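Local coordinates for protein Cyclo(L-leucyl-L-leucyl) synthase (PDB 6EZ3) that catalyses the ATP-independent formation of cyclo(L-leucyl-L-leucyl) from two molecules of leucyl-tRNA, and can also incorporate other nonpolar residues, at residues Ser28-Lys33 with Gln148-Asn153; Tyr38-Ile43 with Ile88-Asp93; Leu65-Gly70 with Leu165-Gln170. One frame throughout, in Å; residues are numbered along the deposited sequence.

Contact 1. Residues Ser28-Lys33 with Gln148-Asn153; sequences SPFTSK and QSKGKN. With SO4 (sulfate ion), chain H.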
loop_
_atom_site.group_PDB
_atom_site.type_symbol
_atom_site.label_atom_id
_atom_site.label_comp_id
_atom_site.label_asym_id
_atom_site.label_seq_id
_atom_site.Cartn_x
_atom_site.Cartn_y
_atom_site.Cartn_z
ATOM N N SER A 28 -6.712 -2.802 -0.947
ATOM C CA SER A 28 -7.262 -1.450 -0.965
ATOM C C SER A 28 -8.711 -1.336 -0.489
ATOM O O SER A 28 -9.544 -2.191 -0.825
ATOM C CB SER A 28 -7.111 -0.840 -2.356
ATOM O OG SER A 28 -5.798 -0.355 -2.573
ATOM N N PRO A 29 -9.062 -0.248 0.240
ATOM C CA PRO A 29 -10.444 -0.131 0.726
ATOM C C PRO A 29 -11.397 0.450 -0.312
ATOM O O PRO A 29 -10.996 1.257 -1.156
ATOM C CB PRO A 29 -10.309 0.793 1.936
ATOM C CG PRO A 29 -9.171 1.692 1.574
ATOM C CD PRO A 29 -8.229 0.884 0.712
ATOM N N PHE A 30 -12.669 0.042 -0.228
ATOM C CA PHE A 30 -13.780 0.526 -1.037
ATOM C C PHE A 30 -13.595 0.330 -2.543
ATOM O O PHE A 30 -14.372 0.880 -3.319
ATOM C CB PHE A 30 -14.101 2.005 -0.688
ATOM C CG PHE A 30 -14.004 2.368 0.788
ATOM C CD1 PHE A 30 -13.020 3.243 1.243
ATOM C CD2 PHE A 30 -14.883 1.823 1.721
ATOM C CE1 PHE A 30 -12.922 3.572 2.607
ATOM C CE2 PHE A 30 -14.787 2.155 3.082
ATOM C CZ PHE A 30 -13.803 3.022 3.517
ATOM N N THR A 31 -12.611 -0.476 -2.958
ATOM C CA THR A 31 -12.367 -0.744 -4.380
ATOM C C THR A 31 -13.054 -2.015 -4.830
ATOM O O THR A 31 -13.170 -2.984 -4.076
ATOM C CB THR A 31 -10.876 -0.742 -4.738
ATOM O OG1 THR A 31 -10.231 -1.832 -4.084
ATOM C CG2 THR A 31 -10.181 0.604 -4.433
ATOM N N SER A 32 -13.519 -1.988 -6.072
ATOM C CA SER A 32 -14.222 -3.078 -6.740
ATOM C C SER A 32 -13.353 -4.342 -6.863
ATOM O O SER A 32 -13.869 -5.449 -6.651
ATOM C CB SER A 32 -14.727 -2.624 -8.113
ATOM O OG SER A 32 -14.025 -1.493 -8.616
ATOM N N LYS A 33 -12.041 -4.170 -7.188
ATOM C CA LYS A 33 -11.105 -5.281 -7.380
ATOM C C LYS A 33 -10.893 -6.110 -6.124
ATOM O O LYS A 33 -11.006 -7.323 -6.188
ATOM C CB LYS A 33 -9.761 -4.809 -7.971
ATOM C CG LYS A 33 -8.847 -5.974 -8.383
ATOM C CD LYS A 33 -7.971 -5.613 -9.547
ATOM C CE LYS A 33 -7.350 -6.809 -10.204
ATOM N NZ LYS A 33 -8.242 -7.384 -11.257
ATOM N N GLN A 148 -10.712 8.983 -7.129
ATOM C CA GLN A 148 -11.414 8.443 -8.291
ATOM C C GLN A 148 -11.700 6.960 -8.082
ATOM O O GLN A 148 -12.863 6.560 -8.164
ATOM C CB GLN A 148 -10.594 8.682 -9.587
ATOM C CG GLN A 148 -11.094 7.937 -10.842
ATOM C CD GLN A 148 -10.188 6.800 -11.303
ATOM O OE1 GLN A 148 -9.221 6.393 -10.625
ATOM N NE2 GLN A 148 -10.490 6.257 -12.487
ATOM N N SER A 149 -10.643 6.160 -7.788
ATOM C CA SER A 149 -10.698 4.707 -7.584
ATOM C C SER A 149 -11.718 4.242 -6.526
ATOM O O SER A 149 -12.257 3.134 -6.644
ATOM C CB SER A 149 -9.312 4.160 -7.264
ATOM O OG SER A 149 -9.229 2.796 -7.636
ATOM N N LYS A 150 -11.990 5.101 -5.512
ATOM C CA LYS A 150 -12.952 4.859 -4.431
ATOM C C LYS A 150 -14.347 5.488 -4.729
ATOM O O LYS A 150 -15.217 5.494 -3.852
ATOM C CB LYS A 150 -12.366 5.312 -3.074
ATOM C CG LYS A 150 -11.399 4.295 -2.457
ATOM C CD LYS A 150 -9.991 4.844 -2.239
ATOM C CE LYS A 150 -8.986 3.779 -1.876
ATOM N NZ LYS A 150 -7.590 4.154 -2.244
ATOM N N GLY A 151 -14.538 5.969 -5.973
ATOM C CA GLY A 151 -15.782 6.551 -6.482
ATOM C C GLY A 151 -16.828 5.496 -6.804
ATOM O O GLY A 151 -16.925 5.019 -7.942
ATOM N N LYS A 152 -17.605 5.119 -5.769
ATOM C CA LYS A 152 -18.677 4.113 -5.764
ATOM C C LYS A 152 -20.025 4.753 -5.337
ATOM O O LYS A 152 -21.064 4.468 -5.953
ATOM C CB LYS A 152 -18.326 2.957 -4.797
ATOM C CG LYS A 152 -17.155 2.078 -5.221
ATOM C CD LYS A 152 -17.315 0.675 -4.651
ATOM C CE LYS A 152 -16.618 -0.369 -5.485
ATOM N NZ LYS A 152 -17.209 -0.488 -6.849
ATOM N N ASN A 153 -19.997 5.602 -4.268
ATOM C CA ASN A 153 -21.154 6.319 -3.711
ATOM C C ASN A 153 -21.242 7.777 -4.226
ATOM O O ASN A 153 -20.299 8.314 -4.821
ATOM C CB ASN A 153 -21.113 6.281 -2.169
ATOM C CG ASN A 153 -22.407 6.646 -1.467
ATOM O OD1 ASN A 153 -23.380 5.882 -1.460
ATOM N ND2 ASN A 153 -22.417 7.784 -0.787
HETATM S S SO4 H . -8.446 0.841 -10.607
HETATM O O1 SO4 H . -7.314 0.784 -11.539
HETATM O O2 SO4 H . -9.275 2.020 -10.901
HETATM O O3 SO4 H . -9.267 -0.364 -10.761
HETATM O O4 SO4 H . -7.936 0.938 -9.233
#

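Contact 2. Residues Tyr38-Ile43 with Ile88-Asp93; sequences YIRKII and IRFCED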
loop_
_atom_site.group_PDB
_atom_site.type_symbol
_atom_site.label_atom_id
_atom_site.label_comp_id
_atom_site.label_asym_id
_atom_site.label_seq_id
_atom_site.Cartn_x
_atom_site.Cartn_y
_atom_site.Cartn_z
ATOM N N TYR A 38 -11.086 -12.111 -5.157
ATOM C CA TYR A 38 -9.734 -11.645 -5.467
ATOM C C TYR A 38 -8.765 -11.768 -4.280
ATOM O O TYR A 38 -7.688 -12.360 -4.406
ATOM C CB TYR A 38 -9.786 -10.190 -5.964
ATOM C CG TYR A 38 -8.474 -9.729 -6.537
ATOM C CD1 TYR A 38 -8.012 -10.221 -7.750
ATOM C CD2 TYR A 38 -7.660 -8.846 -5.840
ATOM C CE1 TYR A 38 -6.767 -9.853 -8.255
ATOM C CE2 TYR A 38 -6.415 -8.465 -6.340
ATOM C CZ TYR A 38 -5.979 -8.963 -7.555
ATOM O OH TYR A 38 -4.788 -8.569 -8.086
ATOM N N ILE A 39 -9.151 -11.179 -3.140
ATOM C CA ILE A 39 -8.349 -11.191 -1.924
ATOM C C ILE A 39 -7.827 -12.596 -1.616
ATOM O O ILE A 39 -6.645 -12.747 -1.278
ATOM C CB ILE A 39 -9.115 -10.554 -0.764
ATOM C CG1 ILE A 39 -9.409 -9.088 -1.097
ATOM C CG2 ILE A 39 -8.326 -10.695 0.548
ATOM C CD1 ILE A 39 -10.476 -8.531 -0.356
ATOM N N ARG A 40 -8.693 -13.619 -1.807
ATOM C CA ARG A 40 -8.374 -15.024 -1.610
ATOM C C ARG A 40 -7.323 -15.488 -2.615
ATOM O O ARG A 40 -6.307 -16.065 -2.220
ATOM C CB ARG A 40 -9.653 -15.851 -1.671
ATOM C CG ARG A 40 -10.600 -15.407 -0.563
ATOM C CD ARG A 40 -11.702 -16.373 -0.187
ATOM N NE ARG A 40 -12.601 -15.744 0.779
ATOM C CZ ARG A 40 -12.613 -15.989 2.083
ATOM N NH1 ARG A 40 -13.479 -15.362 2.874
ATOM N NH2 ARG A 40 -11.780 -16.886 2.607
ATOM N N LYS A 41 -7.558 -15.175 -3.905
ATOM C CA LYS A 41 -6.681 -15.477 -5.030
ATOM C C LYS A 41 -5.260 -15.036 -4.718
ATOM O O LYS A 41 -4.350 -15.854 -4.799
ATOM C CB LYS A 41 -7.159 -14.733 -6.313
ATOM C CG LYS A 41 -7.799 -15.624 -7.372
ATOM C CD LYS A 41 -7.554 -15.113 -8.792
ATOM C CE LYS A 41 -8.415 -15.818 -9.810
ATOM N NZ LYS A 41 -9.838 -15.382 -9.757
ATOM N N ILE A 42 -5.069 -13.750 -4.360
ATOM C CA ILE A 42 -3.749 -13.169 -4.089
ATOM C C ILE A 42 -3.075 -13.823 -2.887
ATOM O O ILE A 42 -1.865 -13.956 -2.896
ATOM C CB ILE A 42 -3.754 -11.606 -3.988
ATOM C CG1 ILE A 42 -4.787 -11.087 -2.979
ATOM C CG2 ILE A 42 -3.937 -10.969 -5.385
ATOM C CD1 ILE A 42 -4.779 -9.652 -2.731
ATOM N N ILE A 43 -3.850 -14.243 -1.868
ATOM C CA ILE A 43 -3.298 -14.913 -0.694
ATOM C C ILE A 43 -2.814 -16.305 -1.101
ATOM O O ILE A 43 -1.658 -16.660 -0.837
ATOM C CB ILE A 43 -4.259 -14.924 0.510
ATOM C CG1 ILE A 43 -4.542 -13.475 0.973
ATOM C CG2 ILE A 43 -3.684 -15.803 1.636
ATOM C CD1 ILE A 43 -5.087 -13.301 2.457
ATOM N N ILE A 88 -10.071 -7.752 7.305
ATOM C CA ILE A 88 -9.375 -8.568 8.302
ATOM C C ILE A 88 -10.003 -9.948 8.405
ATOM O O ILE A 88 -9.281 -10.947 8.305
ATOM C CB ILE A 88 -9.264 -7.856 9.669
ATOM C CG1 ILE A 88 -8.231 -6.706 9.587
ATOM C CG2 ILE A 88 -8.890 -8.850 10.784
ATOM C CD1 ILE A 88 -8.215 -5.742 10.758
ATOM N N ARG A 89 -11.349 -10.010 8.529
ATOM C CA ARG A 89 -12.079 -11.283 8.632
ATOM C C ARG A 89 -11.858 -12.183 7.407
ATOM O O ARG A 89 -11.570 -13.358 7.616
ATOM C CB ARG A 89 -13.561 -11.064 8.948
ATOM C CG ARG A 89 -13.791 -10.573 10.376
ATOM C CD ARG A 89 -15.268 -10.480 10.738
ATOM N NE ARG A 89 -15.520 -9.455 11.755
ATOM C CZ ARG A 89 -15.526 -9.679 13.070
ATOM N NH1 ARG A 89 -15.301 -10.902 13.546
ATOM N NH2 ARG A 89 -15.753 -8.680 13.919
ATOM N N PHE A 90 -11.889 -11.632 6.165
ATOM C CA PHE A 90 -11.624 -12.416 4.949
ATOM C C PHE A 90 -10.190 -12.929 4.916
ATOM O O PHE A 90 -9.958 -14.108 4.608
ATOM C CB PHE A 90 -11.883 -11.625 3.662
ATOM C CG PHE A 90 -13.329 -11.368 3.319
ATOM C CD1 PHE A 90 -14.294 -12.363 3.487
ATOM C CD2 PHE A 90 -13.732 -10.138 2.792
ATOM C CE1 PHE A 90 -15.651 -12.113 3.183
ATOM C CE2 PHE A 90 -15.078 -9.903 2.450
ATOM C CZ PHE A 90 -16.031 -10.893 2.642
ATOM N N CYS A 91 -9.223 -12.033 5.235
ATOM C CA CYS A 91 -7.792 -12.335 5.260
ATOM C C CYS A 91 -7.439 -13.411 6.259
ATOM O O CYS A 91 -6.778 -14.392 5.902
ATOM C CB CYS A 91 -6.987 -11.069 5.488
ATOM S SG CYS A 91 -7.047 -9.916 4.101
ATOM N N GLU A 92 -7.941 -13.275 7.485
ATOM C CA GLU A 92 -7.708 -14.267 8.533
ATOM C C GLU A 92 -8.221 -15.644 8.135
ATOM O O GLU A 92 -7.546 -16.629 8.397
ATOM C CB GLU A 92 -8.320 -13.820 9.849
ATOM C CG GLU A 92 -7.548 -12.686 10.493
ATOM C CD GLU A 92 -7.906 -12.363 11.927
ATOM O OE1 GLU A 92 -8.820 -13.002 12.505
ATOM O OE2 GLU A 92 -7.254 -11.451 12.476
ATOM N N ASP A 93 -9.371 -15.698 7.438
ATOM C CA ASP A 93 -9.965 -16.936 6.966
ATOM C C ASP A 93 -9.091 -17.649 5.966
ATOM O O ASP A 93 -8.928 -18.874 6.056
ATOM C CB ASP A 93 -11.348 -16.681 6.385
ATOM C CG ASP A 93 -12.443 -17.263 7.255
ATOM O OD1 ASP A 93 -12.437 -18.509 7.470
ATOM O OD2 ASP A 93 -13.299 -16.480 7.740
#

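Contact 3. Residues Leu65-Gly70 with Leu165-Gln170; sequences LLECLG and LEYAAQ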
loop_
_atom_site.group_PDB
_atom_site.type_symbol
_atom_site.label_atom_id
_atom_site.label_comp_id
_atom_site.label_asym_id
_atom_site.label_seq_id
_atom_site.Cartn_x
_atom_site.Cartn_y
_atom_site.Cartn_z
ATOM N N LEU A 65 -9.899 10.508 2.701
ATOM C CA LEU A 65 -10.407 10.241 1.356
ATOM C C LEU A 65 -11.935 10.282 1.325
ATOM O O LEU A 65 -12.494 10.852 0.400
ATOM C CB LEU A 65 -9.865 8.900 0.826
ATOM C CG LEU A 65 -8.600 8.916 -0.052
ATOM C CD1 LEU A 65 -7.421 9.615 0.599
ATOM C CD2 LEU A 65 -8.169 7.531 -0.358
ATOM N N LEU A 66 -12.602 9.726 2.354
ATOM C CA LEU A 66 -14.066 9.732 2.467
ATOM C C LEU A 66 -14.580 11.149 2.763
ATOM O O LEU A 66 -15.599 11.562 2.199
ATOM C CB LEU A 66 -14.552 8.751 3.547
ATOM C CG LEU A 66 -14.301 7.277 3.302
ATOM C CD1 LEU A 66 -14.575 6.499 4.541
ATOM C CD2 LEU A 66 -15.155 6.745 2.171
ATOM N N GLU A 67 -13.842 11.901 3.605
ATOM C CA GLU A 67 -14.149 13.291 3.949
ATOM C C GLU A 67 -14.148 14.188 2.690
ATOM O O GLU A 67 -15.009 15.060 2.559
ATOM C CB GLU A 67 -13.160 13.802 5.003
ATOM C CG GLU A 67 -13.465 13.239 6.377
ATOM C CD GLU A 67 -12.624 13.823 7.486
ATOM O OE1 GLU A 67 -13.173 14.556 8.338
ATOM O OE2 GLU A 67 -11.403 13.570 7.483
ATOM N N CYS A 68 -13.228 13.917 1.743
ATOM C CA CYS A 68 -13.111 14.621 0.475
ATOM C C CYS A 68 -14.234 14.198 -0.467
ATOM O O CYS A 68 -14.547 14.928 -1.406
ATOM C CB CYS A 68 -11.739 14.376 -0.145
ATOM S SG CYS A 68 -10.360 15.083 0.795
ATOM N N LEU A 69 -14.832 13.017 -0.233
ATOM C CA LEU A 69 -15.962 12.529 -1.033
ATOM C C LEU A 69 -17.285 12.909 -0.328
ATOM O O LEU A 69 -18.334 12.316 -0.592
ATOM C CB LEU A 69 -15.868 11.003 -1.284
ATOM C CG LEU A 69 -14.701 10.475 -2.134
ATOM C CD1 LEU A 69 -14.631 8.981 -2.043
ATOM C CD2 LEU A 69 -14.809 10.891 -3.599
ATOM N N GLY A 70 -17.207 13.908 0.550
ATOM C CA GLY A 70 -18.332 14.445 1.306
ATOM C C GLY A 70 -18.912 13.520 2.356
ATOM O O GLY A 70 -20.064 13.095 2.233
ATOM N N LEU A 165 -7.038 17.870 -2.394
ATOM C CA LEU A 165 -5.908 17.011 -2.716
ATOM C C LEU A 165 -4.812 17.057 -1.677
ATOM O O LEU A 165 -4.184 16.027 -1.468
ATOM C CB LEU A 165 -5.363 17.286 -4.121
ATOM C CG LEU A 165 -6.342 17.071 -5.300
ATOM C CD1 LEU A 165 -5.633 17.188 -6.621
ATOM C CD2 LEU A 165 -7.040 15.719 -5.240
ATOM N N GLU A 166 -4.582 18.207 -1.013
ATOM C CA GLU A 166 -3.573 18.327 0.058
ATOM C C GLU A 166 -4.000 17.542 1.317
ATOM O O GLU A 166 -3.154 17.032 2.062
ATOM C CB GLU A 166 -3.300 19.802 0.412
ATOM C CG GLU A 166 -2.275 20.472 -0.493
ATOM C CD GLU A 166 -2.370 21.976 -0.696
ATOM O OE1 GLU A 166 -3.497 22.506 -0.847
ATOM O OE2 GLU A 166 -1.297 22.611 -0.803
ATOM N N TYR A 167 -5.322 17.455 1.544
ATOM C CA TYR A 167 -5.902 16.693 2.646
ATOM C C TYR A 167 -5.768 15.206 2.320
ATOM O O TYR A 167 -5.217 14.463 3.128
ATOM C CB TYR A 167 -7.380 17.075 2.881
ATOM C CG TYR A 167 -7.950 16.591 4.202
ATOM C CD1 TYR A 167 -9.136 15.856 4.248
ATOM C CD2 TYR A 167 -7.321 16.891 5.410
ATOM C CE1 TYR A 167 -9.679 15.429 5.464
ATOM C CE2 TYR A 167 -7.843 16.455 6.627
ATOM C CZ TYR A 167 -9.028 15.736 6.653
ATOM O OH TYR A 167 -9.529 15.332 7.871
ATOM N N ALA A 168 -6.220 14.790 1.108
ATOM C CA ALA A 168 -6.165 13.407 0.634
ATOM C C ALA A 168 -4.734 12.865 0.541
ATOM O O ALA A 168 -4.542 11.653 0.622
ATOM C CB ALA A 168 -6.870 13.285 -0.706
ATOM N N ALA A 169 -3.728 13.767 0.417
ATOM C CA ALA A 169 -2.307 13.418 0.326
ATOM C C ALA A 169 -1.756 12.839 1.634
ATOM O O ALA A 169 -0.760 12.116 1.605
ATOM C CB ALA A 169 -1.493 14.631 -0.100
ATOM N N GLN A 170 -2.413 13.136 2.770
ATOM C CA GLN A 170 -2.023 12.646 4.105
ATOM C C GLN A 170 -1.955 11.103 4.137
ATOM O O GLN A 170 -1.081 10.547 4.805
ATOM C CB GLN A 170 -2.988 13.175 5.204
ATOM C CG GLN A 170 -3.157 14.701 5.285
ATOM C CD GLN A 170 -1.918 15.418 5.764
ATOM O OE1 GLN A 170 -1.646 15.515 6.970
ATOM N NE2 GLN A 170 -1.144 15.947 4.831
#

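Contact 1. Residues Ser28-Lys33 with Gln148-Asn153
The loop that leaves strand 22-26 of the Rossmann-like cyclodipeptide synthase fold carries S28, the catalytic nucleophile by similarity, and here it packs against the turn that ends helix 133-149. K150, the first residue past that helix, does most of the work. Its CG sets out anti to the carbonyl carbon, the chain bends at chi2 (120°), and the rest runs nearly straight, crossing P29 obliquely. CG and CE both rest on the carbonyl oxygen of P29, with K150 CE 3.3 Å from P29 O, and CE also meets CG and CD of the proline ring. F30 crosses the lysine at about a right angle; K150 CG lies 4.0 Å from F30 CB, at the edge of the phenyl ring and near its plane. P29 CB sits over one face of that ring, offset toward its rim. Farther along, K152 reaches back over the loop, its CD 3.2 Å from F30 O, and a bend at chi4 (-64°) brings NZ beside S32 CB. Between the two segments the contact is packing, largely of lysine methylenes, and no bond joins them. The surroundings tie it to the active site: S28 OG is hydrogen-bonded to Y195, a substrate-binding residue by similarity, and the side chains of P29 and K150 both touch Y171, another such residue. T31 CG2 approaches the carbonyl oxygen and OG of S149, and S149 OG, anti to its backbone N, donates a 2.8 Å hydrogen bond to O4 of a sulfate ion, probably from the crystallisation liquor.

Contact 2. Residues Tyr38-Ile43 with Ile88-Asp93
Helices 36-49 and 73-97 run in roughly the same direction here, their short segments crossing at -38° with axes 9.8 Å apart at closest approach and the CA atoms of I39 and C91 the nearest pair. Both helices pack on the sheet of the Rossmann-like fold, I43 reaching F53 and I55 of strand 52-57 and I88 touching L57. On the buried side I39 and I43, one turn apart, both point at the partner helix. I39 CG2 lies 3.9 Å from C91 SG, although the CB of C91 points away from helix 36-49. I43 CD1 settles against the backbone and CB of C91, 4.0 Å from C91 O. On another side R40 stretches across with its chain extended from CG to NE. R40 NH1 comes within 3.2 Å of F90 CD1, approaching the ring obliquely with guanidinium and phenyl planes 74° apart. One guanidinium face lies over F90 O, and D93 CB sits at its edge. R89, which could by similarity be involved in aa-tRNA binding, takes no part. The D93 carboxylate stays apart from the arginine, whose NH2 forms a salt bridge with E94. The chemistry thus grades from apolar contacts to a charged rim, where E94 probably holds the guanidinium beside F90.

Contact 3. Residues Leu65-Gly70 with Leu165-Gln170
Y167 reaches across from helix 162-175 with its ring edge turned to helix 63-68, and two consecutive residues, E67 and C68, meet that edge. CG of the tyrosine is anti to the backbone N (chi1 -166°), which carries the ring out toward the partner. C68 SG lies beside the ring at 3.7 Å from Y167 CD1, almost exactly in the plane: the sulfur is 87° off the ring normal, an edge-on sulfur-aromatic contact. Farther out along the same edge comes E67, whose chain is extended beyond CG and crosses the tyrosine obliquely, with carboxylate and ring planes 56° apart. At the tip Y167 OH donates a 2.6 Å hydrogen bond to E67 OE2, meeting that oxygen from above the carboxylate plane. The other oxygen, OE1, has a weak hydrogen bond to S73, so the carboxylate links the tyrosine to the start of helix 73-97. Deeper in, L65 starts out away from helix 162-175, yet its CD1 branch comes back to A168, 3.5 Å from A168 O and also against A168 CB, which C68 SG touches too. Helix 133-149 adds A146, which meets L65, and L147, which meets C68. The contact packs helix 63-68 on helix 162-175, within the helical layer of this cyclodipeptide synthase and next to what is probably the substrate pocket, since L65 touches Y171, a substrate-binding residue by similarity.

Overall arrangement
Contacts 1 and 3 touch directly: F30 packs on L66, while the K150 side chain lies against L65 and its carbonyl oxygen against L69. The active-site loop, the end of helix 133-149 and helices 63-68 and 162-175 thus pack together around Y171, a substrate-binding residue by similarity. Contact 2 stands apart from contact 3, their centres about 27 Å apart, but meets contact 1 where K33 passes Y38. Contact 2 has three of its six touching residues buried, contact 3 none exposed, and contact 1 two of seven exposed, the most open margin. Contact 1 is loop packing with lysine methylenes, contact 2 an apolar helix pair with a charged rim; contact 3 alone has a hydrogen bond between its segments.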